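Local coordinates for protein phosphonomutase (Burkholderia cenocepacia J2315, PDB 4MG4) that is a phosphonomutase-family protein that folds as a closed eight-stranded beta/alpha barrel of the TIM type, at residues D193-P198 against R207-A212. Numbering follows the deposited sequence.
Sequences DGLFVP and RALTAA
Leu195 and Val197 meet Leu209 with no flat group between them. The one aromatic ring here, Phe196, leaves the strand on the other side: Pro198 CD stands 3.7 Å above the plane of the Phe196 ring, over its centre, and the Phe196 side chain also touches Asn158 and Arg160 on one neighbouring strand and Asn218 and Met220 on the other. On the helix-facing side the contact is purely aliphatic. Leu209 reaches in from helix 203-212 and its two methyls divide the work. Its CD1 touches Leu195 CD2 at 4.0 Å, methyl against methyl, the two leucines running at a slant to one another. The other branch, Leu209 CD2, lies 3.9 Å from Val197 CG2, and here the side chains pass alongside in opposite directions. CG of Leu209 is anti to the backbone N (chi1 -178°), which carries the fork across the gap between backbones whose CA atoms, Val197 to Leu209, are 9.5 Å apart. In Val197 it is CG1 that lies opposite the backbone N (chi1 -172°), while CG2, beside that N, is the methyl that meets the helix. Around these three residues, Ala184 and Thr180 of the preceding helix 174-190 touch Leu195 and Val197 respectively, while Val217 of the next strand and Leu200 touch Leu209. Strand 194-196, helix 203-212 and strand 217-220 form one beta-alpha-beta unit of the barrel, and the contact seats its helix on the outer face of its first strand. All three touching residues are buried, yet the segments bury just 95 Å² between them and share no hydrogen bond, so it is van der Waals packing and exclusion of water, without directional polar bonds, that join the two segments here.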
loop_
_atom_site.group_PDB
_atom_site.type_symbol
_atom_site.label_atom_id
_atom_site.label_comp_id
_atom_site.label_asym_id
_atom_site.label_seq_id
_atom_site.Cartn_x
_atom_site.Cartn_y
_atom_site.Cartn_z
ATOM N N ASP A 193 15.786 -16.912 -18.949
ATOM C CA ASP A 193 16.616 -17.490 -17.918
ATOM C C ASP A 193 15.867 -18.451 -17.002
ATOM O O ASP A 193 16.491 -19.329 -16.395
ATOM C CB ASP A 193 17.227 -16.382 -17.043
ATOM C CG ASP A 193 18.053 -15.369 -17.832
ATOM O OD1 ASP A 193 19.203 -15.731 -18.212
ATOM O OD2 ASP A 193 17.539 -14.279 -18.138
ATOM N N GLY A 194 14.562 -18.278 -16.877
ATOM C CA GLY A 194 13.753 -19.131 -16.035
ATOM C C GLY A 194 12.409 -19.365 -16.676
ATOM O O GLY A 194 12.021 -18.687 -17.596
ATOM N N LEU A 195 11.709 -20.396 -16.223
ATOM C CA LEU A 195 10.356 -20.705 -16.705
ATOM C C LEU A 195 9.413 -20.674 -15.523
ATOM O O LEU A 195 9.651 -21.397 -14.539
ATOM C CB LEU A 195 10.300 -22.111 -17.293
ATOM C CG LEU A 195 8.974 -22.604 -17.865
ATOM C CD1 LEU A 195 8.694 -21.820 -19.166
ATOM C CD2 LEU A 195 9.050 -24.113 -18.015
ATOM N N PHE A 196 8.340 -19.916 -15.605
ATOM C CA PHE A 196 7.312 -19.855 -14.585
ATOM C C PHE A 196 5.998 -20.476 -15.161
ATOM O O PHE A 196 5.502 -20.062 -16.214
ATOM C CB PHE A 196 7.100 -18.402 -14.147
ATOM C CG PHE A 196 5.999 -18.172 -13.136
ATOM C CD1 PHE A 196 5.741 -19.099 -12.125
ATOM C CD2 PHE A 196 5.288 -17.001 -13.149
ATOM C CE1 PHE A 196 4.793 -18.826 -11.121
ATOM C CE2 PHE A 196 4.293 -16.752 -12.221
ATOM C CZ PHE A 196 4.050 -17.678 -11.207
ATOM N N VAL A 197 5.493 -21.509 -14.476
ATOM C CA VAL A 197 4.305 -22.251 -14.899
ATOM C C VAL A 197 3.234 -22.170 -13.773
ATOM O O VAL A 197 3.060 -23.128 -13.022
ATOM C CB VAL A 197 4.634 -23.725 -15.255
ATOM C CG1 VAL A 197 3.397 -24.386 -15.878
ATOM C CG2 VAL A 197 5.788 -23.753 -16.225
ATOM N N PRO A 198 2.534 -21.043 -13.670
ATOM C CA PRO A 198 1.454 -20.967 -12.695
ATOM C C PRO A 198 0.310 -21.868 -13.031
ATOM O O PRO A 198 0.132 -22.273 -14.202
ATOM C CB PRO A 198 1.041 -19.491 -12.760
ATOM C CG PRO A 198 1.440 -19.007 -14.105
ATOM C CD PRO A 198 2.717 -19.754 -14.367
ATOM N N ARG A 207 7.263 -32.942 -11.448
ATOM C CA ARG A 207 8.483 -33.738 -11.561
ATOM C C ARG A 207 8.930 -33.878 -13.001
ATOM O O ARG A 207 10.122 -33.772 -13.332
ATOM C CB ARG A 207 8.271 -35.128 -10.969
ATOM C CG ARG A 207 8.158 -35.151 -9.450
ATOM C CD ARG A 207 8.078 -36.621 -9.032
ATOM N NE ARG A 207 7.771 -36.780 -7.616
ATOM C CZ ARG A 207 8.627 -36.703 -6.598
ATOM N NH1 ARG A 207 9.889 -36.327 -6.796
ATOM N NH2 ARG A 207 8.188 -36.882 -5.376
ATOM N N ALA A 208 7.971 -34.163 -13.876
ATOM C CA ALA A 208 8.266 -34.309 -15.297
ATOM C C ALA A 208 8.793 -33.034 -15.918
ATOM O O ALA A 208 9.730 -33.040 -16.729
ATOM C CB ALA A 208 7.040 -34.794 -16.065
ATOM N N LEU A 209 8.205 -31.932 -15.461
ATOM C CA LEU A 209 8.629 -30.599 -15.898
ATOM C C LEU A 209 10.043 -30.268 -15.495
ATOM O O LEU A 209 10.808 -29.788 -16.309
ATOM C CB LEU A 209 7.661 -29.561 -15.324
ATOM C CG LEU A 209 7.939 -28.129 -15.723
ATOM C CD1 LEU A 209 7.906 -27.881 -17.213
ATOM C CD2 LEU A 209 6.963 -27.211 -14.978
ATOM N N THR A 210 10.363 -30.448 -14.220
ATOM C CA THR A 210 11.696 -30.114 -13.757
ATOM C C THR A 210 12.762 -31.062 -14.370
ATOM O O THR A 210 13.883 -30.618 -14.618
ATOM C CB THR A 210 11.794 -30.146 -12.219
ATOM O OG1 THR A 210 11.573 -31.482 -11.744
ATOM C CG2 THR A 210 10.826 -29.168 -11.517
ATOM N N ALA A 211 12.393 -32.313 -14.639
ATOM C CA ALA A 211 13.304 -33.295 -15.314
ATOM C C ALA A 211 13.660 -32.862 -16.734
ATOM O O ALA A 211 14.811 -33.014 -17.155
ATOM C CB ALA A 211 12.687 -34.675 -15.326
ATOM N N ALA A 212 12.688 -32.303 -17.465
ATOM C CA ALA A 212 12.831 -31.980 -18.881
ATOM C C ALA A 212 13.083 -30.520 -19.200
ATOM O O ALA A 212 13.505 -30.217 -20.323
ATOM C CB ALA A 212 11.598 -32.460 -19.656
#